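Local coordinates for protein calreticulin, putative (Trypanosoma cruzi, PDB 5HCF) that probably serves as a lectin-like chaperone, its globular domain having a legume lectin fold with dual carbohydrate- and peptide-binding properties, at residues 69-83 / 216-230. Numbering follows the deposited sequence.
Sequences LVVSFSVKHEQDLKC and WQVESGSIFKDIVIG
Val75 lays its CG1 methyl over the centre of the Phe224 ring, 3.9 Å from the ring centroid and 11° off its normal, a CH-pi contact in the packed half of this strand pair. Strands 69-76 and 223-230 run antiparallel, and paired backbone bonds join Val70 with Gly230, Ser72 with Val228, Ser74 with Lys225 and Lys76 with Ile223. Between Ser72 and Ser74 the register slips by one residue at a beta bulge. Phe73 sits at this bulge, across from Asp226 and Ile227, with its CB 3.8 Å from Ile227 CG1 and its CE2 4.0 Å from Phe224 CD2. Val71 and Phe73 meet Ile88, and Ile229 meets Leu90, of strand 83-91 in the second sheet; on the other face helix 233-243 packs against Val70, Ser72 and Val228.

Beyond Lys76 and Ile223 both chains turn over towards the second sheet, joined there by side-chain and backbone hydrogen bonds. Asp80 and Lys82 lie on the solvent side, with Gln79 and Glu219 partly exposed. Bent at chi2 (-94°), Gln79 turns its amide so that NE2 donates, nearly in the amide plane, to Glu219 O at 2.9 Å and to Ser222 OG at 3.0 Å. Glu219 OE1 accepts Cys83 N from the syn side, at 2.8 Å, and Lys82 N from above the carboxylate plane, at 2.9 Å. Two backbone N-H groups converging on Glu219 OE1 would be expected to favour its carboxylate form and to fix its rotation.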
loop_
_atom_site.group_PDB
_atom_site.type_symbol
_atom_site.label_atom_id
_atom_site.label_comp_id
_atom_site.label_asym_id
_atom_site.label_seq_id
_atom_site.Cartn_x
_atom_site.Cartn_y
_atom_site.Cartn_z
ATOM N N LEU A 69 12.243 -5.288 5.062
ATOM C CA LEU A 69 11.026 -5.636 4.357
ATOM C C LEU A 69 10.607 -4.442 3.522
ATOM O O LEU A 69 10.434 -3.342 4.043
ATOM C CB LEU A 69 9.914 -6.045 5.329
ATOM C CG LEU A 69 8.597 -6.472 4.671
ATOM C CD1 LEU A 69 8.778 -7.787 3.939
ATOM C CD2 LEU A 69 7.484 -6.586 5.694
ATOM N N VAL A 70 10.473 -4.659 2.218
ATOM C CA VAL A 70 10.105 -3.591 1.300
ATOM C C VAL A 70 8.808 -3.928 0.575
ATOM O O VAL A 70 8.679 -5.006 -0.020
ATOM C CB VAL A 70 11.213 -3.327 0.263
ATOM C CG1 VAL A 70 10.869 -2.114 -0.593
ATOM C CG2 VAL A 70 12.552 -3.127 0.957
ATOM N N VAL A 71 7.861 -2.993 0.619
ATOM C CA VAL A 71 6.571 -3.139 -0.049
ATOM C C VAL A 71 6.398 -2.051 -1.097
ATOM O O VAL A 71 6.636 -0.875 -0.829
ATOM C CB VAL A 71 5.388 -3.063 0.945
ATOM C CG1 VAL A 71 4.132 -3.675 0.334
ATOM C CG2 VAL A 71 5.738 -3.753 2.246
ATOM N N SER A 72 5.981 -2.442 -2.293
ATOM C CA SER A 72 5.761 -1.482 -3.360
ATOM C C SER A 72 4.559 -1.873 -4.210
ATOM O O SER A 72 4.294 -3.060 -4.419
ATOM C CB SER A 72 7.011 -1.362 -4.232
ATOM O OG SER A 72 6.940 -0.217 -5.061
ATOM N N PHE A 73 3.822 -0.869 -4.675
ATOM C CA PHE A 73 2.729 -1.077 -5.615
ATOM C C PHE A 73 2.345 0.260 -6.224
ATOM O O PHE A 73 2.714 1.312 -5.701
ATOM C CB PHE A 73 1.523 -1.726 -4.932
ATOM C CG PHE A 73 0.695 -0.767 -4.117
ATOM C CD1 PHE A 73 1.094 -0.394 -2.841
ATOM C CD2 PHE A 73 -0.490 -0.246 -4.622
ATOM C CE1 PHE A 73 0.334 0.485 -2.088
ATOM C CE2 PHE A 73 -1.255 0.630 -3.871
ATOM C CZ PHE A 73 -0.843 0.996 -2.605
ATOM N N SER A 74 1.615 0.220 -7.332
ATOM C CA SER A 74 1.161 1.445 -7.978
ATOM C C SER A 74 -0.360 1.480 -8.085
ATOM O O SER A 74 -1.004 0.441 -8.223
ATOM C CB SER A 74 1.789 1.588 -9.366
ATOM O OG SER A 74 1.426 0.503 -10.202
ATOM N N VAL A 75 -0.925 2.682 -8.002
ATOM C CA VAL A 75 -2.342 2.895 -8.291
ATOM C C VAL A 75 -2.490 4.024 -9.296
ATOM O O VAL A 75 -1.802 5.040 -9.202
ATOM C CB VAL A 75 -3.151 3.261 -7.039
ATOM C CG1 VAL A 75 -4.601 2.835 -7.208
ATOM C CG2 VAL A 75 -2.545 2.625 -5.823
ATOM N N LYS A 76 -3.398 3.853 -10.247
ATOM C CA LYS A 76 -3.683 4.909 -11.205
ATOM C C LYS A 76 -5.140 5.325 -11.077
ATOM O O LYS A 76 -6.040 4.534 -11.346
ATOM C CB LYS A 76 -3.377 4.451 -12.632
ATOM C CG LYS A 76 -3.618 5.525 -13.683
ATOM C CD LYS A 76 -3.691 4.951 -15.094
ATOM C CE LYS A 76 -3.572 6.054 -16.133
ATOM N NZ LYS A 76 -4.174 5.660 -17.430
ATOM N N HIS A 77 -5.363 6.558 -10.635
ATOM C CA HIS A 77 -6.710 7.107 -10.526
ATOM C C HIS A 77 -7.029 7.989 -11.730
ATOM O O HIS A 77 -7.056 9.215 -11.613
ATOM C CB HIS A 77 -6.861 7.923 -9.241
ATOM C CG HIS A 77 -6.629 7.135 -7.988
ATOM N ND1 HIS A 77 -7.310 5.977 -7.700
ATOM C CD2 HIS A 77 -5.790 7.358 -6.947
ATOM C CE1 HIS A 77 -6.901 5.511 -6.528
ATOM N NE2 HIS A 77 -5.981 6.329 -6.055
ATOM N N GLU A 78 -7.275 7.366 -12.879
ATOM C CA GLU A 78 -7.505 8.098 -14.125
ATOM C C GLU A 78 -8.924 8.654 -14.237
ATOM O O GLU A 78 -9.223 9.442 -15.135
ATOM C CB GLU A 78 -7.213 7.192 -15.328
ATOM C CG GLU A 78 -7.933 5.850 -15.290
ATOM C CD GLU A 78 -7.990 5.167 -16.650
ATOM O OE1 GLU A 78 -6.993 5.239 -17.399
ATOM O OE2 GLU A 78 -9.031 4.550 -16.966
ATOM N N GLN A 79 -9.784 8.258 -13.305
ATOM C CA GLN A 79 -11.211 8.558 -13.390
ATOM C C GLN A 79 -11.648 9.930 -12.865
ATOM O O GLN A 79 -12.828 10.269 -12.968
ATOM C CB GLN A 79 -12.008 7.470 -12.668
ATOM C CG GLN A 79 -11.833 7.457 -11.170
ATOM C CD GLN A 79 -10.752 6.486 -10.735
ATOM O OE1 GLN A 79 -9.727 6.340 -11.400
ATOM N NE2 GLN A 79 -10.981 5.809 -9.618
ATOM N N ASP A 80 -10.719 10.709 -12.309
ATOM C CA ASP A 80 -11.067 11.923 -11.557
ATOM C C ASP A 80 -11.659 11.516 -10.225
ATOM O O ASP A 80 -12.852 11.667 -9.979
ATOM C CB ASP A 80 -12.050 12.825 -12.316
ATOM C CG ASP A 80 -11.385 13.618 -13.420
ATOM O OD1 ASP A 80 -10.240 14.075 -13.213
ATOM O OD2 ASP A 80 -12.013 13.795 -14.490
ATOM N N LEU A 81 -10.799 11.003 -9.361
ATOM C CA LEU A 81 -11.237 10.514 -8.073
ATOM C C LEU A 81 -11.544 11.695 -7.161
ATOM O O LEU A 81 -10.768 12.643 -7.089
ATOM C CB LEU A 81 -10.161 9.613 -7.460
ATOM C CG LEU A 81 -10.451 8.927 -6.125
ATOM C CD1 LEU A 81 -11.589 7.933 -6.270
ATOM C CD2 LEU A 81 -9.201 8.241 -5.612
ATOM N N LYS A 82 -12.699 11.649 -6.502
ATOM C CA LYS A 82 -13.034 12.626 -5.468
ATOM C C LYS A 82 -13.077 11.943 -4.106
ATOM O O LYS A 82 -12.548 12.470 -3.130
ATOM C CB LYS A 82 -14.365 13.327 -5.757
ATOM C CG LYS A 82 -14.353 14.161 -7.024
ATOM C CD LYS A 82 -13.350 15.296 -6.867
ATOM C CE LYS A 82 -13.346 16.240 -8.051
ATOM N NZ LYS A 82 -14.050 17.506 -7.693
ATOM N N CYS A 83 -13.683 10.762 -4.045
ATOM C CA CYS A 83 -13.656 9.962 -2.827
ATOM C C CYS A 83 -13.390 8.498 -3.171
ATOM O O CYS A 83 -14.182 7.859 -3.865
ATOM C CB CYS A 83 -14.967 10.099 -2.039
ATOM S SG CYS A 83 -14.967 9.236 -0.430
ATOM N N TRP A 216 -13.029 1.404 -0.456
ATOM C CA TRP A 216 -14.301 1.966 -0.886
ATOM C C TRP A 216 -14.044 3.008 -1.964
ATOM O O TRP A 216 -13.126 3.816 -1.841
ATOM C CB TRP A 216 -15.051 2.585 0.301
ATOM C CG TRP A 216 -16.062 3.632 -0.083
ATOM C CD1 TRP A 216 -15.874 4.985 -0.115
ATOM C CD2 TRP A 216 -17.417 3.409 -0.494
ATOM N NE1 TRP A 216 -17.025 5.617 -0.515
ATOM C CE2 TRP A 216 -17.989 4.671 -0.756
ATOM C CE3 TRP A 216 -18.202 2.264 -0.665
ATOM C CZ2 TRP A 216 -19.307 4.821 -1.178
ATOM C CZ3 TRP A 216 -19.511 2.415 -1.084
ATOM C CH2 TRP A 216 -20.050 3.683 -1.337
ATOM N N GLN A 217 -14.841 2.975 -3.029
ATOM C CA GLN A 217 -14.720 3.959 -4.101
ATOM C C GLN A 217 -16.066 4.520 -4.538
ATOM O O GLN A 217 -16.981 3.770 -4.882
ATOM C CB GLN A 217 -14.012 3.371 -5.325
ATOM C CG GLN A 217 -12.496 3.341 -5.236
ATOM C CD GLN A 217 -11.853 3.135 -6.596
ATOM O OE1 GLN A 217 -11.988 2.083 -7.207
ATOM N NE2 GLN A 217 -11.171 4.158 -7.084
ATOM N N VAL A 218 -16.175 5.847 -4.519
ATOM C CA VAL A 218 -17.329 6.530 -5.089
ATOM C C VAL A 218 -17.170 6.584 -6.604
ATOM O O VAL A 218 -17.981 6.024 -7.342
ATOM C CB VAL A 218 -17.496 7.959 -4.550
ATOM C CG1 VAL A 218 -18.673 8.637 -5.242
ATOM C CG2 VAL A 218 -17.692 7.944 -3.037
ATOM N N GLU A 219 -16.128 7.275 -7.060
ATOM C CA GLU A 219 -15.773 7.286 -8.477
ATOM C C GLU A 219 -14.755 6.183 -8.744
ATOM O O GLU A 219 -13.587 6.302 -8.366
ATOM C CB GLU A 219 -15.210 8.648 -8.898
ATOM C CG GLU A 219 -16.097 9.843 -8.534
ATOM C CD GLU A 219 -15.963 10.275 -7.070
ATOM O OE1 GLU A 219 -14.996 9.861 -6.395
ATOM O OE2 GLU A 219 -16.830 11.036 -6.594
ATOM N N SER A 220 -15.200 5.104 -9.380
ATOM C CA SER A 220 -14.333 3.953 -9.600
ATOM C C SER A 220 -13.495 4.107 -10.867
ATOM O O SER A 220 -13.586 5.118 -11.559
ATOM C CB SER A 220 -15.162 2.668 -9.659
ATOM O OG SER A 220 -14.332 1.524 -9.558
ATOM N N GLY A 221 -12.677 3.098 -11.157
ATOM C CA GLY A 221 -11.837 3.110 -12.340
ATOM C C GLY A 221 -10.352 2.998 -12.037
ATOM O O GLY A 221 -9.529 3.046 -12.947
ATOM N N SER A 222 -10.006 2.855 -10.760
ATOM C CA SER A 222 -8.600 2.775 -10.350
ATOM C C SER A 222 -7.933 1.495 -10.852
ATOM O O SER A 222 -8.580 0.459 -10.987
ATOM C CB SER A 222 -8.474 2.860 -8.826
ATOM O OG SER A 222 -8.824 4.149 -8.346
ATOM N N ILE A 223 -6.635 1.575 -11.130
ATOM C CA ILE A 223 -5.889 0.417 -11.606
ATOM C C ILE A 223 -4.656 0.145 -10.742
ATOM O O ILE A 223 -3.774 0.994 -10.611
ATOM C CB ILE A 223 -5.456 0.597 -13.073
ATOM C CG1 ILE A 223 -6.677 0.877 -13.953
ATOM C CG2 ILE A 223 -4.686 -0.634 -13.571
ATOM C CD1 ILE A 223 -6.336 1.101 -15.406
ATOM N N PHE A 224 -4.603 -1.047 -10.157
ATOM C CA PHE A 224 -3.479 -1.451 -9.314
ATOM C C PHE A 224 -2.457 -2.236 -10.124
ATOM O O PHE A 224 -2.828 -3.047 -10.972
ATOM C CB PHE A 224 -3.964 -2.297 -8.135
ATOM C CG PHE A 224 -4.797 -1.539 -7.137
ATOM C CD1 PHE A 224 -6.132 -1.270 -7.387
ATOM C CD2 PHE A 224 -4.244 -1.101 -5.944
ATOM C CE1 PHE A 224 -6.898 -0.578 -6.467
ATOM C CE2 PHE A 224 -5.003 -0.410 -5.025
ATOM C CZ PHE A 224 -6.330 -0.148 -5.284
ATOM N N LYS A 225 -1.174 -1.991 -9.873
ATOM C CA LYS A 225 -0.114 -2.746 -10.542
ATOM C C LYS A 225 1.091 -3.037 -9.649
ATOM O O LYS A 225 1.331 -2.348 -8.655
ATOM C CB LYS A 225 0.368 -2.004 -11.792
ATOM C CG LYS A 225 -0.560 -2.098 -12.986
ATOM C CD LYS A 225 -0.054 -1.239 -14.140
ATOM C CE LYS A 225 1.322 -1.684 -14.613
ATOM N NZ LYS A 225 1.349 -3.133 -14.925
ATOM N N ASP A 226 1.839 -4.069 -10.032
ATOM C CA ASP A 226 3.159 -4.360 -9.490
ATOM C C ASP A 226 3.246 -4.326 -7.965
ATOM O O ASP A 226 3.982 -3.513 -7.393
ATOM C CB ASP A 226 4.177 -3.382 -10.081
ATOM C CG ASP A 226 4.277 -3.490 -11.591
ATOM O OD1 ASP A 226 4.768 -4.527 -12.088
ATOM O OD2 ASP A 226 3.857 -2.539 -12.284
ATOM N N ILE A 227 2.500 -5.209 -7.309
ATOM C CA ILE A 227 2.656 -5.399 -5.873
ATOM C C ILE A 227 3.917 -6.215 -5.607
ATOM O O ILE A 227 3.934 -7.431 -5.801
ATOM C CB ILE A 227 1.434 -6.092 -5.251
ATOM C CG1 ILE A 227 0.179 -5.255 -5.503
ATOM C CG2 ILE A 227 1.641 -6.310 -3.757
ATOM C CD1 ILE A 227 -1.096 -5.894 -5.014
ATOM N N VAL A 228 4.974 -5.532 -5.177
ATOM C CA VAL A 228 6.263 -6.170 -4.936
ATOM C C VAL A 228 6.609 -6.216 -3.454
ATOM O O VAL A 228 6.408 -5.245 -2.727
ATOM C CB VAL A 228 7.396 -5.443 -5.683
ATOM C CG1 VAL A 228 8.700 -6.202 -5.532
ATOM C CG2 VAL A 228 7.041 -5.269 -7.150
ATOM N N ILE A 229 7.128 -7.354 -3.009
ATOM C CA ILE A 229 7.586 -7.498 -1.634
ATOM C C ILE A 229 8.908 -8.263 -1.590
ATOM O O ILE A 229 9.058 -9.302 -2.240
ATOM C CB ILE A 229 6.528 -8.206 -0.759
ATOM C CG1 ILE A 229 5.171 -7.513 -0.912
ATOM C CG2 ILE A 229 6.954 -8.210 0.705
ATOM C CD1 ILE A 229 4.055 -8.149 -0.117
ATOM N N GLY A 230 9.863 -7.736 -0.826
ATOM C CA GLY A 230 11.190 -8.316 -0.731
ATOM C C GLY A 230 11.956 -7.851 0.498
ATOM O O GLY A 230 11.392 -7.224 1.396
#